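Local coordinates for CBS domain-containing protein (Listeria monocytogenes, PDB 6XNU) that binds the second messenger cyclic di-AMP, probably through paired CBS domains, and takes part in controlling (p)ppGpp and c-di-AMP homeostasis, at residues F107-D112 and C130-D135; D29-A34 and G140-R145; H48-L53 and I74-I79; N44-A49 and E92-L97. All coordinates share one frame; numbering follows the deposited sequence.

In the fold
The four contacts fall into two groups in space, on two sheets. Interactions 1 and 2 belong to one four-stranded sheet, where strands 128-132 and 138-143 are neighbours; their centres lie about 12 Å apart, and Val131 CG2 packs on Met31 SD at 3.6 Å. Interactions 3 and 4 share helix 46-56 on the other side of the chain's centre from interaction 2. Their centres are about 9 Å apart, and Ile79 CG2 meets Leu94 CD2 at 3.5 Å, which makes one continuous apolar cluster. Between the pairs there is no touch: the centres of interactions 2 and 3 are about 21 Å apart. Along the chain, interaction 2 closes a loop that contains the other three. Interactions 2, 3 and 4 also reach the second subunit.

Interaction 1: residues F107-D112 and C130-D135; sequences FPVIKD and CVVDSD
Ile110 and Val131 pair across a parallel bridge that closes a beta-alpha-beta unit of the CBS domain: strand 109-110, helix 116-125 and strand 128-132. Both side chains rise from the same face of the sheet. Ile110 CB approaches Val131 CG2 to 4.2 Å, and Ile119 of the connecting helix also packs on Ile110. Both the N and the O of Ile110 bond to strand 128-132, to the residues before and after Val131: the N donates to Cys130 O at 2.8 Å and the O receives Val132 N at 2.9 Å. The second bond is almost straight at both ends (166° at the hydrogen, 172° at the oxygen).

Val132 is turned differently. Its CG2 sits between its own backbone N and carbonyl carbon (chi1 -57° places CG1 beside the N), and from there it serves two neighbours. Val109 meets it at about a right angle, while the aliphatic part of Lys111 passes over it obliquely, with CG 4.0 Å from CG2 of Val132. Leu70 of strand 70-75 adds to the apolar surroundings of Val132. Beyond the methylenes the lysine follows the chain outward past the carbonyls of Asp133 and Ser134. Before this bridge a water continues the pairing: it donates to Pro108 O at 2.6 Å and accepts from Cys130 N at 2.9 Å.

Interaction 2: residues D29-A34 and G140-R145; sequences DSMISA and GIVTRR
Gly140 lies beside Ile32 and Ser33, at the start of an antiparallel pairing that adds the N-terminal strand 32-33 to the edge of the sheet. Its CA comes within 3.0 Å of Ile32 O, and the sulfur of Met31 rests near the same carbon. The backbone angles of Gly140 (phi 155°, psi -171°) are open to glycine because it has no CB, and the missing CB is what admits Ile32 O.

Ile141 follows as the hydrogen-bonded partner of Ile32. Its O accepts from Ile32 N at 2.8 Å, and its N donates to Ile32 O at 3.0 Å, the donor lying in the carbonyl plane. The two isoleucines run alongside each other in the same direction, CB of Ile32 3.9 Å from CG1 of Ile141, and Tyr58 packs on both. The oxygen of Ile141 is also brushed by CG of Met31, which lies anti to its own backbone N (chi1 -177°).

Val142 turns its CG2 to Met31 CB. At Thr143, CG2 receives the CD1 tip of Ile32 at 3.8 Å, the two chains crossing at a slant; OG1 instead caps the following helix by accepting from Arg145 N. Thr143 N reaches Ser30 OG through a water, which donates to that hydroxyl; Ser30 OG also hydrogen-bonds Leu27 O. The Arg145 side chain takes no part and instead forms a salt bridge with Asp125 of the second subunit. Two backbone bonds thus fix the register at one pair; apolar contacts and the water extend it toward Thr143, and close packing on Gly140 the other way.

Interaction 3: residues H48-L53 and I74-I79; sequences HALLVL and ISAAMI
Leu53, Ile79 and Leu50 carry this contact, in which helix 46-56 lies against the junction between strand 70-75 and helix 76-82. Leu53 buries the largest area. Its CD1 presses on the backbone where strand gives way to helix, 3.6 Å from both Ser75 C and Ala76 N, while CD2 rests against Ile74 O at 3.8 Å. The branched end therefore straddles the corner of the chain. Ser75 turns away from the leucine and caps the new helix, its OG accepting from Met78 N.

Ile79 comes from one turn further on and points back at helix 46-56. CG1 is anti to the carbonyl carbon (chi1 -70°), and an extended chi2 (167°) places CD1 among three residues: Ala49 CB, Leu50 CD1 and Leu53 CD1 are each 3.8 Å from that methyl. They lie on one side of helix 46-56, and the small alanine lets the isoleucine tip settle close to the helix backbone.

Leu50 crosses Ile79 obliquely and also sends CD1 to within 4.1 Å of Ala76 CB. Its chi1 of -137° is well removed from a staggered position; Phe91 of the second subunit packs on the same leucine. Ala76 likewise meets Ala76 of that subunit, bringing this corner to the dimer interface. No hydrogen bond spans the two segments: the contact is van der Waals packing, of methyls on one another and on the backbone. Strand 40-41, helix 46-56, strands 60-64 and 70-75 and helix 76-82 follow in the beta-alpha-beta-beta-alpha order of a CBS motif.

Interaction 4: residues N44-A49 and E92-L97; sequences NNLEHA and ERLEDL
Leu46 and Leu97 each hold CG anti to the carbonyl carbon (chi1 -60° and -65°), and their side chains cross obliquely, CD1 of Leu46 coming 3.6 Å from CB of Leu97. CB of Leu46 also meets CD2 of Leu94 at 3.8 Å. The first residue of helix 46-56 is in this way clasped by two leucines of the 92-97 loop, and Ile79 of helix 76-82 packs on both Leu46 and Leu94.

Beside these leucines the loop turns carbonyls toward the start of the helix. Leu97 O and Leu94 O share the N-H of Leu46, at 3.1 Å and 3.2 Å from its N, and both bonds are weak and bent. Leu94 O also takes a weak bond from Glu47 N at 3.4 Å. Asn45 occupies the N-cap. Its CG lies between backbone N and carbonyl carbon (chi1 66°), and OD1 accepts from His48 N at 2.8 Å, with the donor tilted from the carbonyl plane. CB of the same asparagine packs against Glu95 O, at 3.4 Å.

Further out, the methylene of Glu47 touches CB of Leu94, and Ile89 of the second subunit packs on the glutamate. The two carboxylates do not pair, OE1 of Glu47 standing 5.5 Å from OE1 of Glu95. Two like charges at that distance would probably repel mildly, whereas the loop carbonyls and Asn45 OD1 meet amides at the positive end of the helix dipole. Hydrophobic contact and several imperfect backbone bonds, not a charged pair, tie the loop to the helix start.

Interaction 1: residues F107-D112 and C130-D135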
# COMPACT_ATOMS: atom_id res chain seq x y z
N PHE A 107 6.24 -1.19 15.38
CA PHE A 107 4.90 -0.94 14.85
C PHE A 107 3.91 -0.72 15.99
O PHE A 107 4.10 -1.27 17.08
CB PHE A 107 4.42 -2.11 13.97
CG PHE A 107 4.55 -3.45 14.63
CD1 PHE A 107 3.54 -3.93 15.45
CD2 PHE A 107 5.68 -4.23 14.44
CE1 PHE A 107 3.67 -5.17 16.08
CE2 PHE A 107 5.81 -5.46 15.06
CZ PHE A 107 4.81 -5.93 15.88
N PRO A 108 2.88 0.07 15.76
CA PRO A 108 1.84 0.22 16.78
C PRO A 108 0.87 -0.95 16.75
O PRO A 108 0.75 -1.66 15.75
CB PRO A 108 1.14 1.52 16.37
CG PRO A 108 1.26 1.52 14.88
CD PRO A 108 2.58 0.85 14.55
N VAL A 109 0.17 -1.14 17.87
CA VAL A 109 -0.89 -2.13 17.94
C VAL A 109 -2.09 -1.54 18.66
O VAL A 109 -1.98 -0.55 19.39
CB VAL A 109 -0.46 -3.45 18.63
CG1 VAL A 109 0.68 -4.12 17.86
CG2 VAL A 109 -0.07 -3.19 20.08
N ILE A 110 -3.24 -2.17 18.45
CA ILE A 110 -4.50 -1.87 19.12
C ILE A 110 -4.84 -3.06 20.00
O ILE A 110 -4.82 -4.21 19.53
CB ILE A 110 -5.62 -1.61 18.10
CG1 ILE A 110 -5.37 -0.31 17.32
CG2 ILE A 110 -6.98 -1.59 18.76
CD1 ILE A 110 -6.10 -0.25 15.97
N LYS A 111 -5.11 -2.81 21.28
CA LYS A 111 -5.45 -3.90 22.18
C LYS A 111 -6.90 -3.87 22.63
O LYS A 111 -7.36 -4.82 23.26
CB LYS A 111 -4.52 -3.89 23.40
CG LYS A 111 -3.05 -4.08 23.05
CD LYS A 111 -2.37 -5.06 23.99
CE LYS A 111 -0.92 -4.68 24.24
NZ LYS A 111 -0.31 -5.55 25.28
N ASP A 112 -7.63 -2.80 22.30
CA ASP A 112 -9.02 -2.63 22.68
C ASP A 112 -9.57 -1.48 21.85
O ASP A 112 -8.82 -0.69 21.27
CB ASP A 112 -9.17 -2.33 24.17
CG ASP A 112 -8.48 -1.04 24.57
OD1 ASP A 112 -9.07 0.04 24.39
OD2 ASP A 112 -7.33 -1.12 25.06
N CYS A 130 -2.53 -3.17 13.44
CA CYS A 130 -2.85 -4.52 13.85
C CYS A 130 -3.58 -4.52 15.19
O CYS A 130 -3.29 -3.70 16.06
CB CYS A 130 -1.56 -5.31 13.97
SG CYS A 130 -0.85 -5.74 12.36
N VAL A 131 -4.54 -5.44 15.34
CA VAL A 131 -5.25 -5.67 16.60
C VAL A 131 -4.71 -6.95 17.22
O VAL A 131 -4.57 -7.97 16.53
CB VAL A 131 -6.77 -5.78 16.38
CG1 VAL A 131 -7.50 -5.97 17.70
CG2 VAL A 131 -7.31 -4.54 15.66
N VAL A 132 -4.39 -6.90 18.52
CA VAL A 132 -3.86 -8.06 19.23
C VAL A 132 -4.56 -8.13 20.58
O VAL A 132 -5.12 -7.14 21.06
CB VAL A 132 -2.33 -8.01 19.45
CG1 VAL A 132 -1.57 -7.87 18.11
CG2 VAL A 132 -1.95 -6.90 20.41
N ASP A 133 -4.55 -9.31 21.18
CA ASP A 133 -5.11 -9.40 22.52
C ASP A 133 -3.97 -9.20 23.53
O ASP A 133 -2.83 -8.90 23.16
CB ASP A 133 -5.91 -10.70 22.65
CG ASP A 133 -5.05 -11.89 22.91
OD1 ASP A 133 -3.83 -11.77 22.78
OD2 ASP A 133 -5.60 -12.96 23.27
N SER A 134 -4.26 -9.37 24.83
CA SER A 134 -3.25 -8.99 25.82
C SER A 134 -1.98 -9.84 25.75
O SER A 134 -0.93 -9.38 26.20
CB SER A 134 -3.85 -9.04 27.23
OG SER A 134 -4.71 -10.16 27.38
N ASP A 135 -2.04 -11.05 25.18
CA ASP A 135 -0.83 -11.86 25.01
C ASP A 135 -0.26 -11.79 23.59
O ASP A 135 0.51 -12.66 23.19
CB ASP A 135 -1.09 -13.31 25.44
CG ASP A 135 -1.79 -14.17 24.38
OD1 ASP A 135 -2.48 -13.63 23.51
OD2 ASP A 135 -1.65 -15.41 24.42
O HOH W 1 0.32 -2.53 13.29

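Interaction 2: residues D29-A34 and G140-R145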
# COMPACT_ATOMS: atom_id res chain seq x y z
N ASP A 29 -16.41 -3.03 14.77
CA ASP A 29 -17.05 -3.89 13.78
C ASP A 29 -16.35 -3.84 12.43
O ASP A 29 -16.51 -4.77 11.63
CB ASP A 29 -18.53 -3.51 13.62
CG ASP A 29 -19.37 -3.89 14.83
OD1 ASP A 29 -18.89 -4.65 15.70
OD2 ASP A 29 -20.52 -3.42 14.91
N SER A 30 -15.57 -2.79 12.15
CA SER A 30 -14.86 -2.69 10.88
C SER A 30 -13.56 -3.51 10.84
O SER A 30 -12.95 -3.60 9.76
CB SER A 30 -14.51 -1.24 10.58
OG SER A 30 -13.37 -0.84 11.32
N MET A 31 -13.11 -4.05 11.96
CA MET A 31 -11.87 -4.81 11.95
C MET A 31 -11.96 -5.94 10.94
O MET A 31 -12.97 -6.66 10.89
CB MET A 31 -11.55 -5.36 13.34
CG MET A 31 -10.22 -6.09 13.39
SD MET A 31 -9.92 -6.91 14.98
CE MET A 31 -11.02 -8.32 14.84
N ILE A 32 -10.92 -6.09 10.13
CA ILE A 32 -10.81 -7.23 9.23
C ILE A 32 -10.24 -8.40 10.02
O ILE A 32 -9.13 -8.30 10.55
CB ILE A 32 -9.92 -6.90 8.02
CG1 ILE A 32 -10.54 -5.72 7.24
CG2 ILE A 32 -9.77 -8.11 7.12
CD1 ILE A 32 -9.55 -5.06 6.33
N SER A 33 -11.00 -9.49 10.11
CA SER A 33 -10.63 -10.64 10.94
C SER A 33 -9.33 -11.26 10.44
O SER A 33 -9.04 -11.29 9.25
CB SER A 33 -11.75 -11.68 10.91
OG SER A 33 -12.91 -11.20 11.55
N ALA A 34 -8.57 -11.83 11.39
CA ALA A 34 -7.22 -12.31 11.06
C ALA A 34 -7.20 -13.33 9.94
O ALA A 34 -6.25 -13.37 9.15
CB ALA A 34 -6.56 -12.91 12.31
N GLY A 140 -6.56 -9.24 13.93
CA GLY A 140 -7.08 -8.60 12.75
C GLY A 140 -6.42 -7.24 12.55
O GLY A 140 -5.45 -6.90 13.23
N ILE A 141 -6.95 -6.48 11.60
CA ILE A 141 -6.43 -5.15 11.32
C ILE A 141 -7.58 -4.17 11.22
O ILE A 141 -8.71 -4.53 10.88
CB ILE A 141 -5.55 -5.10 10.04
CG1 ILE A 141 -6.38 -5.43 8.80
CG2 ILE A 141 -4.33 -6.04 10.16
CD1 ILE A 141 -5.60 -5.23 7.50
N VAL A 142 -7.29 -2.92 11.56
CA VAL A 142 -8.18 -1.79 11.31
C VAL A 142 -7.50 -0.91 10.26
O VAL A 142 -6.30 -0.65 10.37
CB VAL A 142 -8.45 -1.00 12.61
CG1 VAL A 142 -9.28 0.23 12.31
CG2 VAL A 142 -9.16 -1.88 13.62
N THR A 143 -8.25 -0.47 9.25
CA THR A 143 -7.66 0.34 8.19
C THR A 143 -8.30 1.72 8.15
O THR A 143 -9.27 2.02 8.85
CB THR A 143 -7.78 -0.33 6.81
OG1 THR A 143 -9.07 -0.08 6.22
CG2 THR A 143 -7.54 -1.85 6.91
N ARG A 144 -7.73 2.57 7.30
CA ARG A 144 -8.23 3.94 7.15
C ARG A 144 -9.61 3.99 6.52
O ARG A 144 -10.31 5.01 6.67
CB ARG A 144 -7.27 4.74 6.29
CG ARG A 144 -6.05 5.24 7.00
CD ARG A 144 -5.15 5.90 5.98
NE ARG A 144 -3.95 6.47 6.59
CZ ARG A 144 -2.84 6.73 5.91
NH1 ARG A 144 -2.80 6.46 4.61
NH2 ARG A 144 -1.79 7.26 6.51
N ARG A 145 -10.03 2.93 5.82
CA ARG A 145 -11.26 3.00 5.04
C ARG A 145 -12.47 3.31 5.92
O ARG A 145 -13.36 4.06 5.50
CB ARG A 145 -11.48 1.70 4.28
CG ARG A 145 -12.78 1.67 3.50
CD ARG A 145 -12.75 0.55 2.48
NE ARG A 145 -13.92 0.55 1.61
CZ ARG A 145 -15.06 -0.05 1.91
NH1 ARG A 145 -15.19 -0.70 3.06
NH2 ARG A 145 -16.08 0.00 1.06
O HOH W 2 -11.16 -1.40 9.78

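Interaction 3: residues H48-L53 and I74-I79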
# COMPACT_ATOMS: atom_id res chain seq x y z
N HIS A 48 9.38 -17.23 -0.12
CA HIS A 48 8.02 -17.57 0.28
C HIS A 48 7.22 -16.31 0.61
O HIS A 48 6.07 -16.16 0.19
CB HIS A 48 8.05 -18.51 1.49
CG HIS A 48 6.69 -18.92 1.95
ND1 HIS A 48 6.11 -18.42 3.09
CD2 HIS A 48 5.78 -19.77 1.41
CE1 HIS A 48 4.91 -18.95 3.25
NE2 HIS A 48 4.69 -19.78 2.24
N ALA A 49 7.83 -15.38 1.35
CA ALA A 49 7.13 -14.14 1.71
C ALA A 49 6.73 -13.35 0.47
O ALA A 49 5.65 -12.76 0.43
CB ALA A 49 8.01 -13.29 2.63
N LEU A 50 7.61 -13.30 -0.54
CA LEU A 50 7.29 -12.57 -1.75
C LEU A 50 6.07 -13.17 -2.45
O LEU A 50 5.22 -12.45 -2.98
CB LEU A 50 8.51 -12.56 -2.68
CG LEU A 50 8.91 -11.28 -3.40
CD1 LEU A 50 8.89 -10.05 -2.50
CD2 LEU A 50 10.29 -11.49 -4.02
N LEU A 51 5.98 -14.50 -2.45
CA LEU A 51 4.83 -15.17 -3.04
C LEU A 51 3.55 -14.80 -2.29
O LEU A 51 2.55 -14.43 -2.91
CB LEU A 51 5.05 -16.68 -3.03
CG LEU A 51 3.89 -17.59 -3.42
CD1 LEU A 51 3.57 -17.41 -4.90
CD2 LEU A 51 4.26 -19.03 -3.12
N VAL A 52 3.58 -14.89 -0.96
CA VAL A 52 2.39 -14.55 -0.17
C VAL A 52 1.98 -13.11 -0.43
O VAL A 52 0.81 -12.80 -0.66
CB VAL A 52 2.64 -14.81 1.33
CG1 VAL A 52 1.45 -14.29 2.13
CG2 VAL A 52 2.87 -16.28 1.58
N LEU A 53 2.95 -12.19 -0.38
CA LEU A 53 2.65 -10.78 -0.61
C LEU A 53 2.03 -10.56 -1.98
O LEU A 53 1.10 -9.78 -2.14
CB LEU A 53 3.91 -9.94 -0.48
CG LEU A 53 4.31 -9.55 0.94
CD1 LEU A 53 5.80 -9.25 0.93
CD2 LEU A 53 3.50 -8.36 1.44
N ILE A 74 6.03 -7.00 7.19
CA ILE A 74 6.95 -7.17 6.08
C ILE A 74 6.28 -6.75 4.77
O ILE A 74 5.07 -6.93 4.58
CB ILE A 74 7.50 -8.62 6.00
CG1 ILE A 74 8.70 -8.71 5.07
CG2 ILE A 74 6.40 -9.60 5.60
CD1 ILE A 74 9.40 -10.07 5.13
N SER A 75 7.08 -6.18 3.88
CA SER A 75 6.63 -5.72 2.58
C SER A 75 7.63 -6.15 1.51
O SER A 75 8.76 -6.53 1.80
CB SER A 75 6.49 -4.20 2.53
OG SER A 75 7.77 -3.60 2.59
N ALA A 76 7.20 -6.05 0.25
CA ALA A 76 8.10 -6.32 -0.85
C ALA A 76 9.29 -5.37 -0.87
O ALA A 76 10.40 -5.78 -1.24
CB ALA A 76 7.36 -6.25 -2.18
N ALA A 77 9.09 -4.11 -0.48
CA ALA A 77 10.21 -3.16 -0.49
C ALA A 77 11.26 -3.55 0.54
O ALA A 77 12.46 -3.44 0.27
CB ALA A 77 9.71 -1.74 -0.23
N MET A 78 10.84 -4.02 1.71
CA MET A 78 11.80 -4.46 2.71
C MET A 78 12.60 -5.65 2.22
O MET A 78 13.81 -5.75 2.45
CB MET A 78 11.08 -4.83 4.01
CG MET A 78 10.34 -3.73 4.68
SD MET A 78 9.47 -4.41 6.12
CE MET A 78 8.12 -3.25 6.28
N ILE A 79 11.93 -6.58 1.54
CA ILE A 79 12.59 -7.78 1.03
C ILE A 79 13.58 -7.42 -0.07
O ILE A 79 14.74 -7.86 -0.05
CB ILE A 79 11.52 -8.77 0.53
CG1 ILE A 79 10.74 -9.36 1.71
CG2 ILE A 79 12.14 -9.83 -0.37
CD1 ILE A 79 9.49 -10.09 1.29

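Interaction 4: residues N44-A49 and E92-L97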
# COMPACT_ATOMS: atom_id res chain seq x y z
N ASN A 44 10.17 -18.43 7.87
CA ASN A 44 9.91 -18.43 6.43
C ASN A 44 11.02 -17.68 5.71
O ASN A 44 11.54 -16.69 6.21
CB ASN A 44 8.57 -17.75 6.12
CG ASN A 44 7.36 -18.63 6.40
OD1 ASN A 44 6.23 -18.14 6.43
ND2 ASN A 44 7.59 -19.92 6.61
N ASN A 45 11.38 -18.16 4.52
CA ASN A 45 12.36 -17.41 3.75
C ASN A 45 11.67 -16.30 2.96
O ASN A 45 10.44 -16.21 2.91
CB ASN A 45 13.19 -18.34 2.84
CG ASN A 45 12.37 -18.98 1.74
OD1 ASN A 45 11.66 -18.32 0.99
ND2 ASN A 45 12.52 -20.30 1.60
N LEU A 46 12.49 -15.44 2.35
CA LEU A 46 11.96 -14.26 1.67
C LEU A 46 11.32 -14.58 0.33
O LEU A 46 10.47 -13.83 -0.14
CB LEU A 46 13.07 -13.22 1.47
CG LEU A 46 13.74 -12.68 2.74
CD1 LEU A 46 14.58 -11.47 2.40
CD2 LEU A 46 12.72 -12.36 3.83
N GLU A 47 11.73 -15.68 -0.31
CA GLU A 47 11.04 -16.10 -1.53
C GLU A 47 9.59 -16.49 -1.21
O GLU A 47 8.67 -16.08 -1.93
CB GLU A 47 11.79 -17.25 -2.20
CG GLU A 47 10.99 -17.94 -3.31
CD GLU A 47 11.75 -18.07 -4.62
OE1 GLU A 47 13.00 -18.06 -4.60
OE2 GLU A 47 11.09 -18.18 -5.68
N HIS A 48 9.38 -17.23 -0.12
CA HIS A 48 8.02 -17.57 0.28
C HIS A 48 7.22 -16.31 0.61
O HIS A 48 6.07 -16.16 0.19
CB HIS A 48 8.05 -18.51 1.49
CG HIS A 48 6.69 -18.92 1.95
ND1 HIS A 48 6.11 -18.42 3.09
CD2 HIS A 48 5.78 -19.77 1.41
CE1 HIS A 48 4.91 -18.95 3.25
NE2 HIS A 48 4.69 -19.78 2.24
N ALA A 49 7.83 -15.38 1.35
CA ALA A 49 7.13 -14.14 1.71
C ALA A 49 6.73 -13.35 0.47
O ALA A 49 5.65 -12.76 0.43
CB ALA A 49 8.01 -13.29 2.63
N GLU A 92 18.85 -14.54 -6.03
CA GLU A 92 19.26 -15.85 -5.54
C GLU A 92 19.30 -15.89 -4.01
O GLU A 92 19.10 -16.96 -3.42
CB GLU A 92 20.63 -16.22 -6.12
CG GLU A 92 21.80 -15.42 -5.55
CD GLU A 92 22.12 -14.16 -6.35
OE1 GLU A 92 23.07 -13.45 -5.98
OE2 GLU A 92 21.41 -13.89 -7.34
N ARG A 93 19.53 -14.75 -3.36
CA ARG A 93 19.64 -14.71 -1.91
C ARG A 93 18.29 -14.81 -1.19
O ARG A 93 18.28 -14.99 0.03
CB ARG A 93 20.33 -13.41 -1.48
CG ARG A 93 21.79 -13.32 -1.90
CD ARG A 93 22.46 -12.12 -1.27
NE ARG A 93 22.79 -12.33 0.13
CZ ARG A 93 22.70 -11.39 1.07
NH1 ARG A 93 23.03 -11.66 2.32
NH2 ARG A 93 22.28 -10.17 0.74
N LEU A 94 17.17 -14.70 -1.91
CA LEU A 94 15.86 -14.76 -1.25
C LEU A 94 15.66 -16.10 -0.57
O LEU A 94 15.04 -16.17 0.50
CB LEU A 94 14.75 -14.51 -2.27
CG LEU A 94 14.77 -13.14 -2.93
CD1 LEU A 94 13.86 -13.13 -4.14
CD2 LEU A 94 14.34 -12.10 -1.92
N GLU A 95 16.18 -17.17 -1.17
CA GLU A 95 16.08 -18.50 -0.60
C GLU A 95 16.69 -18.58 0.79
O GLU A 95 16.24 -19.37 1.63
CB GLU A 95 16.76 -19.49 -1.54
CG GLU A 95 16.55 -20.96 -1.24
CD GLU A 95 17.21 -21.83 -2.30
OE1 GLU A 95 17.12 -21.47 -3.49
OE2 GLU A 95 17.82 -22.86 -1.93
N ASP A 96 17.73 -17.78 1.06
CA ASP A 96 18.54 -17.96 2.25
C ASP A 96 18.19 -17.02 3.40
O ASP A 96 18.47 -17.35 4.55
CB ASP A 96 20.03 -17.78 1.91
CG ASP A 96 20.51 -18.73 0.82
OD1 ASP A 96 21.25 -18.28 -0.08
OD2 ASP A 96 20.15 -19.93 0.87
N LEU A 97 17.58 -15.87 3.11
CA LEU A 97 17.24 -14.92 4.15
C LEU A 97 15.86 -15.26 4.72
O LEU A 97 15.01 -15.82 4.03
CB LEU A 97 17.25 -13.49 3.60
CG LEU A 97 18.60 -12.95 3.15
CD1 LEU A 97 18.44 -12.05 1.93
CD2 LEU A 97 19.26 -12.20 4.29